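Local coordinates for sugar ABC transporter, periplasmic sugar-binding protein (Caulobacter crescentus, PDB 4IRX) that binds myo-inositol in the cleft between its two lobes, probably delivering it to an ABC transporter for uptake, at residues Arg97-Ala100 with Ala105-His108; Val67-Pro72 with Arg256-Gln261; Val12-Asp17 with Ser51-Asp56; Ile137-Asp140 with Ser145-Glu148; Gln20-Ala25 with Gln249-Gln254. All blocks are in the same frame, centred on the assembly; numbering follows the deposited sequence. Where two conformers were deposited one is given.

Contact 1: residues Arg97-Ala100 with Ala105-His108; sequences RNIA and AVPH. With INS (1,2,3,4,5,6-hexahydroxy-cyclohexane), chain C.
His108 reaches back over the start of the 97-100 segment and lays its imidazole on Asn98. Its CB approaches Asn98 CB, and the next atom, CG, comes to 3.7 Å from that same Asn98 CB. With CG trans to the backbone N (chi1 175°), the ring is carried across to the other segment. There it receives Asn98 CB over one face in a CH-pi contact, 3.8 Å from the ring centroid and 17° off the ring normal. Beyond CG, ND1 is hydrogen-bonded to Ser94 OG, which, with the contact on its face, helps to set the turn of the ring. On the other branch CD2 lies 4.1 Å from Asn98 CB, and at the tip NE2 is 4.1 Å from Asn98 N. An alanine in place of His108 is likely to strip the cover from Asn98 CB and leave Ser94 without this partner.

The two segments are the limbs of the connection between parallel strands 91-95 and 108-111 in the N-terminal lobe of a periplasmic binding protein. Water joins their backbones: one molecule accepts from Ile99 N and donates to Val106 O at 2.8 Å, and a second donates to Ile99 O at 2.6 Å and accepts from Val106 N. Beside them Ile99 CG2 and Val106 CG2 meet at 4.1 Å, and both side chains also touch Ala82 of helix 79-87. Arg97 turns the other way, its chain bent at chi2 and chi3. NH2 donates to inositol O6 at 2.9 Å and forms a salt bridge with Asp140, while NH1 is bonded to Pro72 O.

Contact 2: residues Val67-Pro72 with Arg256-Gln261; sequences VVIVAP and RTALRQ
Helix 251-268 lies against one face of the central sheet of the N-terminal lobe. Between residues 67-72 and 256-261 the contact is carried by Ile69, while Val67 reaches the next turns of the helix at Ala262, Lys265 and Ile266. The two backbones come nearest at Ile69 and Ala258, whose CA atoms are 7.1 Å apart. Ile69 holds CG1 anti to its carbonyl carbon (chi1 -61°) and is extended beyond it (chi2 169°), a shape that sends CD1 out from the sheet to the helix surface. There CD1 comes to 3.8 Å from both the carbonyl carbon of Ala258 and the amide N of Leu259. It also touches Ala258 CB at 4.0 Å and, further round the helix, Leu259 CD1 at 3.9 Å. The other branch, CG2, rests on Ala258 CB at 4.1 Å, so the small methyl of the alanine is met by both arms of the isoleucine.

Leu259 packs on Leu30, Ala34 and Leu37 of helix 21-37, to which Arg256 is tied by salt bridges with Glu29, Asp32 and Glu33. On the strand, Ile69 is bonded through its backbone to Val12 and Ser14 of strand 10-15. The three residues that touch are all buried, and their side chains are entirely aliphatic; helix and strand therefore associate by shape and exclusion of water, with the small alanine letting the isoleucine reach the helical backbone.

Contact 3: residues Val12-Asp17 with Ser51-Asp56; sequences VVSFND and SKQISD
Gln53 stretches its side chain from the helix to Ser14 on the strand, where NE2 donates to Ser14 OG at 3.0 Å with an N-H...O angle of 160°. The acceptor lies almost in the glutamine amide plane. Gln53 has CG trans to the backbone N (chi1 -169°) and stays extended at chi2, and Ser14 OG, also trans to its own N (chi1 172°), points out to meet it. The glutamine amide is used at both ends: NE2 also donates to Ala71 O, and OE1 accepts from Thr73 N, which fixes the orientation of the amide. A leucine in place of Gln53 would probably leave Ser14 OG, Ala71 O and Thr73 N without these mates.

Ser14 OG has a second partner, a water 2.6 Å away that donates to Asp56 OD2 at 2.8 Å. The same carboxylate oxygen receives Lys52 NZ at 3.0 Å on its syn lone pair, a salt bridge within the helix. Strand 10-15 runs between strands 40-45 and 67-70; helix 50-62, which links those two neighbours in the chain, meets it through Gln53, Leu57 and Ala60, whereas Phe15 packs on Leu30 of helix 21-37.

Contact 4: residues Ile137-Asp140 with Ser145-Glu148; sequences ITND and SSIE. With INS (1,2,3,4,5,6-hexahydroxy-cyclohexane), chain C.
Ser146 and Asn139 carry most of this contact, and Ser145 beside them links it to the ligand. In the conformer described here, one of two modelled for the residue, Ser146 OG donates to the backbone O of Asn139 at 2.8 Å, approaching from above the carbonyl plane. Asn139 answers with its side chain. Its CG sits between the backbone N and the carbonyl carbon (chi1 63°), which turns the amide toward the helix and sets OD1 3.3 Å from Ser146 CB. The other end of that amide faces the ligand: ND2 donates to inositol O5 at 2.8 Å along a nearly straight line (174°), and makes a long, weak bond to Ser145 OG.

Ser145 OG in turn lies 2.6 Å from inositol O6 and is hydrogen-bonded to Ser143 OG. Asp140 adds a second bond to O5, which donates to OD2 at 2.6 Å; this hydroxyl is thus both acceptor and donor, and its proton is directed at the carboxylate. Asp140 N is hydrogen-bonded to Ser174 OG. The arrangement is the turn between strand 132-138 and helix 144-160, the opening of a beta-alpha-beta unit, with the inositol bound at the C-terminal end of the strand, as in periplasmic binding proteins.

Contact 5: residues Gln20-Ala25 with Gln249-Gln254; sequences QPFFVA and QNPGLQ. With INS (1,2,3,4,5,6-hexahydroxy-cyclohexane), chain C.
Gln249 NE2 is gripped by two acceptors, inositol O1 at 2.9 Å (161°) and Asp229 OD1, and NE2 lies 3.3 Å from Phe22 CZ. The contact forms part of the inositol pocket at the cleft of a periplasmic binding protein: Phe22 stands in the first turn of helix 21-37, and Gln249 and Pro251 lie at the junction of strand 246-248 with helix 251-268. Phe22 has CG trans to the backbone N (chi1 175°), which swings the ring out between the ligand and the second segment. Over one face, centred on the ring, lies inositol C2, 3.5 Å above the plane. This aromatic face against the carbon skeleton of a cyclic polyol is a familiar feature of sugar-binding sites.

The far end of the ring is met by the other segment. The Gln249 amide crosses it obliquely, the two planes 27° apart, and Pro251 CB packs on Phe22 CZ at 3.5 Å, with its CG beside CE1. Phe23, next in the helix, presents the face of its ring to the edge of Phe22, with Phe22 CD2 over its centre. At the head of the same helix, Gln20 OE1 accepts from inositol O4 at 2.6 Å, and its NE2 donates to Asp140 of the opposite lobe. Gln249 is steadied from the first turn of helix 251-268: Gln254 NE2 donates to Gln249 O at 2.9 Å and to Gln249 OE1 at 3.0 Å, approaching each oxygen from above its carbonyl plane.

Contacts 1, 4 and 5 meet at the inositol, with centres about 16 to 18 Å apart, while contacts 2 and 3 lie further back in the N-terminal lobe. There, neighbouring strands 67-70 and 10-15 of one mixed sheet join contacts 2 and 3, whose centres are about 13 Å apart, and helix 251-268 serves both contacts 2 and 5. Along the chain contact 3 closes first, then contacts 1 and 4; contacts 1 and 4 are nested within the long loop closed by contact 5, which pairs the first helix of the lobe with its last. Contact 4 belongs to the four-stranded parallel sheet of the other lobe, so the ligand is held by both lobes.

Contact 1: residues Arg97-Ala100 with Ala105-His108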
# COMPACT_ATOMS: atom_id res chain seq x y z
N ARG A 97 4.21 4.49 -2.21
CA ARG A 97 5.35 3.76 -2.77
C ARG A 97 6.29 4.76 -3.45
O ARG A 97 5.87 5.86 -3.85
CB ARG A 97 4.95 2.62 -3.73
CG ARG A 97 4.38 3.06 -5.10
CD ARG A 97 2.97 3.60 -5.00
NE ARG A 97 2.04 2.55 -4.58
CZ ARG A 97 1.54 1.59 -5.37
NH1 ARG A 97 1.82 1.54 -6.67
NH2 ARG A 97 0.75 0.65 -4.85
N ASN A 98 7.56 4.39 -3.53
CA ASN A 98 8.57 5.34 -3.97
C ASN A 98 8.83 5.33 -5.47
O ASN A 98 8.26 4.56 -6.21
CB ASN A 98 9.86 5.20 -3.14
CG ASN A 98 10.59 3.89 -3.39
OD1 ASN A 98 10.66 3.40 -4.52
ND2 ASN A 98 11.18 3.33 -2.32
N ILE A 99 9.65 6.28 -5.91
CA ILE A 99 10.20 6.26 -7.25
C ILE A 99 11.69 6.09 -7.08
O ILE A 99 12.32 6.79 -6.28
CB ILE A 99 9.90 7.57 -7.99
CG1 ILE A 99 8.40 7.66 -8.31
CG2 ILE A 99 10.75 7.67 -9.26
CD1 ILE A 99 7.98 8.96 -8.92
N ALA A 100 12.28 5.15 -7.83
CA ALA A 100 13.68 4.79 -7.61
C ALA A 100 14.43 4.48 -8.90
O ALA A 100 13.83 4.09 -9.91
CB ALA A 100 13.78 3.61 -6.64
N ALA A 105 17.04 11.99 -6.67
CA ALA A 105 16.42 11.31 -5.55
C ALA A 105 15.07 11.96 -5.32
O ALA A 105 14.98 13.16 -5.03
CB ALA A 105 17.28 11.43 -4.31
N VAL A 106 14.01 11.19 -5.49
CA VAL A 106 12.66 11.71 -5.30
C VAL A 106 12.25 11.54 -3.85
O VAL A 106 12.25 10.41 -3.33
CB VAL A 106 11.67 10.98 -6.20
CG1 VAL A 106 10.25 11.44 -5.89
CG2 VAL A 106 12.01 11.24 -7.63
N PRO A 107 11.89 12.65 -3.18
CA PRO A 107 11.46 12.53 -1.78
C PRO A 107 10.19 11.68 -1.71
O PRO A 107 9.40 11.72 -2.63
CB PRO A 107 11.17 13.97 -1.36
CG PRO A 107 11.67 14.84 -2.44
CD PRO A 107 11.83 14.04 -3.68
N HIS A 108 10.04 10.95 -0.62
CA HIS A 108 9.03 9.92 -0.48
C HIS A 108 8.38 9.97 0.89
O HIS A 108 9.07 9.99 1.91
CB HIS A 108 9.65 8.55 -0.69
CG HIS A 108 8.68 7.44 -0.43
ND1 HIS A 108 7.55 7.27 -1.20
CD2 HIS A 108 8.63 6.50 0.54
CE1 HIS A 108 6.85 6.26 -0.72
NE2 HIS A 108 7.47 5.78 0.33
C1 INS C . -0.76 0.17 -0.41
C2 INS C . -1.92 -0.60 0.13
C3 INS C . -2.79 -1.03 -1.03
C4 INS C . -2.01 -1.90 -1.97
C5 INS C . -0.88 -1.14 -2.55
C6 INS C . 0.01 -0.59 -1.46
O1 INS C . 0.09 0.56 0.64
O2 INS C . -1.45 -1.70 0.85
O3 INS C . -3.94 -1.69 -0.57
O4 INS C . -2.84 -2.41 -2.97
O5 INS C . -0.18 -1.97 -3.42
O6 INS C . 1.11 0.10 -2.00
O HOH W 1 10.50 8.40 -4.09
O HOH W 2 14.38 8.33 -6.20

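Contact 2: residues Val67-Pro72 with Arg256-Gln261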
# COMPACT_ATOMS: atom_id res chain seq x y z
N VAL A 67 4.15 21.46 -8.35
CA VAL A 67 4.37 20.30 -7.48
C VAL A 67 3.40 19.21 -7.85
O VAL A 67 2.21 19.47 -8.07
CB VAL A 67 4.16 20.63 -5.98
CG1 VAL A 67 4.53 19.42 -5.14
CG2 VAL A 67 4.97 21.84 -5.58
N VAL A 68 3.92 17.99 -7.96
CA VAL A 68 3.10 16.82 -8.24
C VAL A 68 3.35 15.80 -7.16
O VAL A 68 4.50 15.59 -6.75
CB VAL A 68 3.39 16.22 -9.63
CG1 VAL A 68 2.52 15.02 -9.85
CG2 VAL A 68 3.10 17.24 -10.71
N ILE A 69 2.28 15.21 -6.63
CA ILE A 69 2.37 14.10 -5.69
C ILE A 69 1.99 12.86 -6.46
O ILE A 69 0.97 12.84 -7.11
CB ILE A 69 1.42 14.29 -4.51
CG1 ILE A 69 1.78 15.57 -3.74
CG2 ILE A 69 1.43 13.09 -3.61
CD1 ILE A 69 0.71 15.98 -2.70
N VAL A 70 2.85 11.86 -6.44
CA VAL A 70 2.62 10.68 -7.27
C VAL A 70 2.72 9.37 -6.48
O VAL A 70 3.64 9.16 -5.68
CB VAL A 70 3.58 10.67 -8.49
CG1 VAL A 70 5.03 10.81 -8.06
CG2 VAL A 70 3.38 9.44 -9.36
N ALA A 71 1.73 8.51 -6.68
CA ALA A 71 1.83 7.11 -6.24
C ALA A 71 2.07 6.33 -7.52
O ALA A 71 1.11 6.04 -8.26
CB ALA A 71 0.55 6.65 -5.54
N PRO A 72 3.34 6.03 -7.83
CA PRO A 72 3.65 5.46 -9.16
C PRO A 72 3.08 4.05 -9.33
O PRO A 72 3.17 3.27 -8.38
CB PRO A 72 5.17 5.40 -9.19
CG PRO A 72 5.58 5.35 -7.72
CD PRO A 72 4.56 6.21 -7.01
N ARG A 256 -1.73 13.51 3.84
CA ARG A 256 -1.78 14.84 4.41
C ARG A 256 -0.39 15.44 4.52
O ARG A 256 -0.20 16.61 4.23
CB ARG A 256 -2.49 14.83 5.76
CG ARG A 256 -3.97 14.41 5.68
CD ARG A 256 -4.55 14.33 7.06
NE ARG A 256 -5.93 13.81 7.06
CZ ARG A 256 -6.99 14.59 6.97
NH1 ARG A 256 -6.86 15.92 6.85
NH2 ARG A 256 -8.20 14.04 7.00
N THR A 257 0.59 14.60 4.88
CA THR A 257 1.96 15.07 5.00
C THR A 257 2.53 15.46 3.65
O THR A 257 3.19 16.51 3.53
CB THR A 257 2.84 14.02 5.68
OG1 THR A 257 2.33 13.75 7.00
CG2 THR A 257 4.28 14.46 5.75
N ALA A 258 2.27 14.65 2.63
CA ALA A 258 2.73 15.03 1.29
C ALA A 258 2.12 16.36 0.82
O ALA A 258 2.83 17.21 0.27
CB ALA A 258 2.43 13.92 0.28
N LEU A 259 0.82 16.54 1.05
CA LEU A 259 0.18 17.78 0.64
C LEU A 259 0.67 18.98 1.43
O LEU A 259 0.84 20.05 0.87
CB LEU A 259 -1.35 17.65 0.72
CG LEU A 259 -2.08 18.79 0.05
CD1 LEU A 259 -1.78 18.77 -1.45
CD2 LEU A 259 -3.58 18.64 0.33
N ARG A 260 0.88 18.81 2.74
CA ARG A 260 1.42 19.90 3.57
C ARG A 260 2.78 20.34 3.09
O ARG A 260 3.05 21.55 2.99
CB ARG A 260 1.45 19.50 5.05
CG ARG A 260 0.09 19.38 5.69
CD ARG A 260 0.17 18.52 6.95
NE ARG A 260 -1.18 18.32 7.45
CZ ARG A 260 -1.51 17.55 8.47
NH1 ARG A 260 -0.59 16.83 9.11
NH2 ARG A 260 -2.79 17.46 8.82
N GLN A 261 3.65 19.38 2.78
CA GLN A 261 4.93 19.72 2.19
C GLN A 261 4.77 20.43 0.85
O GLN A 261 5.46 21.41 0.59
CB GLN A 261 5.77 18.46 2.00
CG GLN A 261 6.27 17.81 3.30
CD GLN A 261 7.45 16.90 3.03
OE1 GLN A 261 8.31 17.25 2.21
NE2 GLN A 261 7.50 15.75 3.67

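Contact 3: residues Val12-Asp17 with Ser51-Asp56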
# COMPACT_ATOMS: atom_id res chain seq x y z
N VAL A 12 -1.16 18.74 -8.41
CA VAL A 12 -1.65 17.59 -9.14
C VAL A 12 -1.27 16.36 -8.33
O VAL A 12 -0.12 16.25 -7.86
CB VAL A 12 -1.06 17.50 -10.58
CG1 VAL A 12 -1.37 16.18 -11.21
CG2 VAL A 12 -1.61 18.64 -11.43
N VAL A 13 -2.24 15.47 -8.16
CA VAL A 13 -2.06 14.22 -7.45
C VAL A 13 -2.42 13.08 -8.38
O VAL A 13 -3.57 12.91 -8.78
CB VAL A 13 -2.93 14.16 -6.18
CG1 VAL A 13 -2.60 12.91 -5.37
CG2 VAL A 13 -2.66 15.41 -5.33
N SER A 14 -1.41 12.28 -8.70
CA SER A 14 -1.55 11.15 -9.60
C SER A 14 -1.56 9.82 -8.86
O SER A 14 -0.55 9.42 -8.30
CB SER A 14 -0.41 11.18 -10.62
OG SER A 14 -0.43 9.98 -11.40
N PHE A 15 -2.71 9.13 -8.86
CA PHE A 15 -2.85 7.85 -8.19
C PHE A 15 -2.59 6.71 -9.15
O PHE A 15 -2.95 6.81 -10.32
CB PHE A 15 -4.27 7.71 -7.63
CG PHE A 15 -4.51 8.50 -6.36
CD1 PHE A 15 -4.21 7.94 -5.13
CD2 PHE A 15 -5.03 9.79 -6.40
CE1 PHE A 15 -4.41 8.65 -3.96
CE2 PHE A 15 -5.23 10.51 -5.23
CZ PHE A 15 -4.93 9.94 -4.00
N ASN A 16 -1.98 5.64 -8.67
CA ASN A 16 -1.77 4.47 -9.53
C ASN A 16 -3.04 3.79 -10.02
O ASN A 16 -3.10 3.39 -11.18
CB ASN A 16 -0.85 3.46 -8.84
CG ASN A 16 -1.34 3.05 -7.48
OD1 ASN A 16 -1.41 3.88 -6.58
ND2 ASN A 16 -1.66 1.77 -7.31
N ASP A 17 -4.03 3.64 -9.15
CA ASP A 17 -5.26 2.92 -9.49
C ASP A 17 -6.32 3.24 -8.45
O ASP A 17 -6.29 2.70 -7.34
CB ASP A 17 -5.00 1.41 -9.52
CG ASP A 17 -6.20 0.61 -10.02
OD1 ASP A 17 -7.28 1.21 -10.20
OD2 ASP A 17 -6.07 -0.61 -10.23
N SER A 51 1.98 3.96 -18.75
CA SER A 51 2.05 4.87 -19.88
C SER A 51 1.09 6.04 -19.69
O SER A 51 1.46 7.18 -19.96
CB SER A 51 1.75 4.14 -21.20
OG SER A 51 2.76 3.18 -21.45
N LYS A 52 -0.11 5.77 -19.18
CA LYS A 52 -1.09 6.82 -18.93
C LYS A 52 -0.58 7.75 -17.83
O LYS A 52 -0.71 8.98 -17.91
CB LYS A 52 -2.46 6.25 -18.55
CG LYS A 52 -3.49 7.33 -18.31
CD LYS A 52 -4.87 6.76 -18.01
CE LYS A 52 -5.88 7.88 -17.91
NZ LYS A 52 -5.51 8.80 -16.79
N GLN A 53 -0.04 7.16 -16.78
CA GLN A 53 0.46 7.97 -15.67
C GLN A 53 1.58 8.91 -16.16
O GLN A 53 1.58 10.09 -15.82
CB GLN A 53 0.99 7.07 -14.55
CG GLN A 53 1.26 7.86 -13.27
CD GLN A 53 1.47 6.97 -12.07
OE1 GLN A 53 2.20 5.96 -12.15
NE2 GLN A 53 0.83 7.32 -10.96
N ILE A 54 2.52 8.37 -16.94
CA ILE A 54 3.61 9.17 -17.51
C ILE A 54 3.07 10.32 -18.37
O ILE A 54 3.48 11.48 -18.22
CB ILE A 54 4.63 8.30 -18.31
CG1 ILE A 54 5.40 7.37 -17.36
CG2 ILE A 54 5.58 9.19 -19.14
CD1 ILE A 54 6.21 6.27 -18.05
N SER A 55 2.11 10.02 -19.24
CA SER A 55 1.52 11.07 -20.08
C SER A 55 0.71 12.09 -19.28
O SER A 55 0.76 13.28 -19.59
CB SER A 55 0.70 10.50 -21.24
OG SER A 55 -0.51 9.92 -20.79
N ASP A 56 0.00 11.62 -18.24
CA ASP A 56 -0.68 12.51 -17.29
C ASP A 56 0.27 13.50 -16.64
O ASP A 56 -0.05 14.69 -16.51
CB ASP A 56 -1.30 11.69 -16.15
CG ASP A 56 -2.59 10.99 -16.54
OD1 ASP A 56 -3.12 11.26 -17.64
OD2 ASP A 56 -3.09 10.18 -15.72
O HOH W 3 -2.33 9.61 -13.07

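Contact 4: residues Ile137-Asp140 with Ser145-Glu148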
# COMPACT_ATOMS: atom_id res chain seq x y z
N ILE A 137 0.74 -13.94 -0.29
CA ILE A 137 0.01 -13.38 -1.42
C ILE A 137 0.38 -11.89 -1.51
O ILE A 137 0.09 -11.11 -0.61
CB ILE A 137 -1.52 -13.50 -1.25
CG1 ILE A 137 -1.92 -14.97 -0.99
CG2 ILE A 137 -2.24 -12.91 -2.45
CD1 ILE A 137 -1.71 -15.89 -2.16
N THR A 138 1.05 -11.50 -2.59
CA THR A 138 1.65 -10.17 -2.68
C THR A 138 0.76 -9.15 -3.39
O THR A 138 -0.09 -9.50 -4.22
CB THR A 138 3.03 -10.18 -3.36
OG1 THR A 138 2.86 -10.40 -4.78
CG2 THR A 138 3.92 -11.27 -2.78
N ASN A 139 0.95 -7.88 -3.03
CA ASN A 139 0.29 -6.76 -3.70
C ASN A 139 1.06 -6.28 -4.93
O ASN A 139 2.19 -6.73 -5.16
CB ASN A 139 0.14 -5.60 -2.70
CG ASN A 139 1.49 -5.07 -2.22
OD1 ASN A 139 2.32 -5.83 -1.72
ND2 ASN A 139 1.70 -3.74 -2.35
N ASP A 140 0.45 -5.36 -5.68
CA ASP A 140 1.08 -4.58 -6.79
C ASP A 140 2.58 -4.85 -7.04
O ASP A 140 3.44 -4.19 -6.44
CB ASP A 140 0.94 -3.06 -6.53
CG ASP A 140 -0.46 -2.53 -6.71
OD1 ASP A 140 -1.22 -2.95 -7.63
OD2 ASP A 140 -0.84 -1.61 -5.94
N SER A 145 6.30 -0.80 -2.36
CA SER A 145 5.63 -1.29 -1.16
C SER A 145 5.55 -2.82 -1.16
O SER A 145 5.70 -3.45 -0.11
CB SER A 145 4.25 -0.66 -1.00
OG SER A 145 3.45 -0.98 -2.12
N SER A 146 5.31 -3.41 -2.32
CA SER A 146 5.30 -4.87 -2.44
C SER A 146 6.70 -5.42 -2.22
O SER A 146 6.90 -6.34 -1.43
CB SER A 146 4.78 -5.27 -3.81
OG SER A 146 4.70 -6.68 -3.90
N ILE A 147 7.66 -4.88 -2.94
CA ILE A 147 9.04 -5.33 -2.82
C ILE A 147 9.54 -5.28 -1.38
O ILE A 147 10.13 -6.24 -0.89
CB ILE A 147 9.94 -4.51 -3.76
CG1 ILE A 147 9.51 -4.74 -5.21
CG2 ILE A 147 11.40 -4.84 -3.53
CD1 ILE A 147 10.09 -3.74 -6.20
N GLU A 148 9.26 -4.18 -0.70
CA GLU A 148 9.73 -4.01 0.67
C GLU A 148 8.94 -4.84 1.70
O GLU A 148 9.52 -5.40 2.64
CB GLU A 148 9.70 -2.53 1.05
CG GLU A 148 10.75 -1.73 0.31
CD GLU A 148 10.56 -0.24 0.47
OE1 GLU A 148 9.65 0.15 1.24
OE2 GLU A 148 11.30 0.52 -0.17
C1 INS C . -0.76 0.17 -0.41
C2 INS C . -1.92 -0.60 0.13
C3 INS C . -2.79 -1.03 -1.03
C4 INS C . -2.01 -1.90 -1.97
C5 INS C . -0.88 -1.14 -2.55
C6 INS C . 0.01 -0.59 -1.46
O1 INS C . 0.09 0.56 0.64
O2 INS C . -1.45 -1.70 0.85
O3 INS C . -3.94 -1.69 -0.57
O4 INS C . -2.84 -2.41 -2.97
O5 INS C . -0.18 -1.97 -3.42
O6 INS C . 1.11 0.10 -2.00

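Contact 5: residues Gln20-Ala25 with Gln249-Gln254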
# COMPACT_ATOMS: atom_id res chain seq x y z
N GLN A 20 -8.72 0.79 -6.27
CA GLN A 20 -8.32 0.11 -5.02
C GLN A 20 -8.94 0.81 -3.83
O GLN A 20 -8.80 2.03 -3.68
CB GLN A 20 -6.80 0.14 -4.84
CG GLN A 20 -6.02 -0.65 -5.88
CD GLN A 20 -4.58 -0.84 -5.50
OE1 GLN A 20 -4.21 -0.69 -4.34
NE2 GLN A 20 -3.74 -1.12 -6.48
N PRO A 21 -9.61 0.06 -2.95
CA PRO A 21 -10.27 0.64 -1.78
C PRO A 21 -9.35 1.44 -0.89
O PRO A 21 -9.78 2.47 -0.36
CB PRO A 21 -10.77 -0.59 -1.00
CG PRO A 21 -10.74 -1.72 -1.95
CD PRO A 21 -9.82 -1.40 -3.07
N PHE A 22 -8.11 0.99 -0.72
CA PHE A 22 -7.15 1.73 0.09
C PHE A 22 -6.99 3.13 -0.44
O PHE A 22 -6.94 4.09 0.33
CB PHE A 22 -5.82 1.00 0.05
CG PHE A 22 -4.70 1.70 0.75
CD1 PHE A 22 -4.54 1.58 2.11
CD2 PHE A 22 -3.75 2.41 0.02
CE1 PHE A 22 -3.48 2.20 2.77
CE2 PHE A 22 -2.66 3.02 0.67
CZ PHE A 22 -2.53 2.90 2.04
N PHE A 23 -6.90 3.26 -1.76
CA PHE A 23 -6.64 4.57 -2.37
C PHE A 23 -7.89 5.45 -2.48
O PHE A 23 -7.78 6.67 -2.41
CB PHE A 23 -5.91 4.42 -3.71
CG PHE A 23 -4.48 3.99 -3.55
CD1 PHE A 23 -3.55 4.85 -3.02
CD2 PHE A 23 -4.09 2.69 -3.84
CE1 PHE A 23 -2.24 4.44 -2.85
CE2 PHE A 23 -2.77 2.28 -3.67
CZ PHE A 23 -1.85 3.16 -3.17
N VAL A 24 -9.06 4.85 -2.66
CA VAL A 24 -10.31 5.59 -2.55
C VAL A 24 -10.36 6.28 -1.19
O VAL A 24 -10.66 7.47 -1.08
CB VAL A 24 -11.53 4.66 -2.74
CG1 VAL A 24 -12.82 5.41 -2.47
CG2 VAL A 24 -11.55 4.10 -4.17
N ALA A 25 -10.03 5.54 -0.14
CA ALA A 25 -10.04 6.11 1.20
C ALA A 25 -8.99 7.21 1.35
O ALA A 25 -9.25 8.25 1.96
CB ALA A 25 -9.87 5.03 2.26
N GLN A 249 -0.97 1.48 8.67
CA GLN A 249 0.09 2.27 8.04
C GLN A 249 -0.25 3.75 7.87
O GLN A 249 0.50 4.50 7.21
CB GLN A 249 0.49 1.68 6.70
CG GLN A 249 -0.60 1.58 5.65
CD GLN A 249 -0.03 1.44 4.26
OE1 GLN A 249 0.97 2.08 3.91
NE2 GLN A 249 -0.63 0.54 3.46
N ASN A 250 -1.34 4.19 8.49
CA ASN A 250 -1.69 5.62 8.52
C ASN A 250 -1.70 6.34 7.17
O ASN A 250 -1.01 7.34 6.98
CB ASN A 250 -0.75 6.37 9.50
CG ASN A 250 -1.16 6.18 10.95
OD1 ASN A 250 -2.13 6.77 11.42
ND2 ASN A 250 -0.42 5.35 11.67
N PRO A 251 -2.51 5.85 6.23
CA PRO A 251 -2.56 6.47 4.90
C PRO A 251 -3.08 7.90 4.94
O PRO A 251 -2.62 8.68 4.10
CB PRO A 251 -3.51 5.55 4.12
CG PRO A 251 -4.32 4.84 5.18
CD PRO A 251 -3.37 4.67 6.34
N GLY A 252 -3.96 8.25 5.86
CA GLY A 252 -4.41 9.63 5.96
C GLY A 252 -3.23 10.53 6.25
O GLY A 252 -3.01 11.55 5.61
N LEU A 253 -2.42 10.14 7.23
CA LEU A 253 -1.25 10.92 7.58
C LEU A 253 -0.23 10.99 6.43
O LEU A 253 0.39 12.03 6.20
CB LEU A 253 -0.61 10.37 8.86
CG LEU A 253 0.50 11.23 9.43
CD1 LEU A 253 -0.01 12.64 9.60
CD2 LEU A 253 0.97 10.64 10.77
N GLN A 254 -0.05 9.89 5.69
CA GLN A 254 0.85 9.94 4.52
C GLN A 254 0.45 11.02 3.54
O GLN A 254 1.27 11.85 3.16
CB GLN A 254 0.85 8.59 3.78
CG GLN A 254 1.46 7.43 4.57
CD GLN A 254 1.48 6.14 3.77
OE1 GLN A 254 1.84 6.12 2.58
NE2 GLN A 254 1.04 5.04 4.41
C1 INS C . -0.76 0.17 -0.41
C2 INS C . -1.92 -0.60 0.13
C3 INS C . -2.79 -1.03 -1.03
C4 INS C . -2.01 -1.90 -1.97
C5 INS C . -0.88 -1.14 -2.55
C6 INS C . 0.01 -0.59 -1.46
O1 INS C . 0.09 0.56 0.64
O2 INS C . -1.45 -1.70 0.85
O3 INS C . -3.94 -1.69 -0.57
O4 INS C . -2.84 -2.41 -2.97
O5 INS C . -0.18 -1.97 -3.42
O6 INS C . 1.11 0.10 -2.00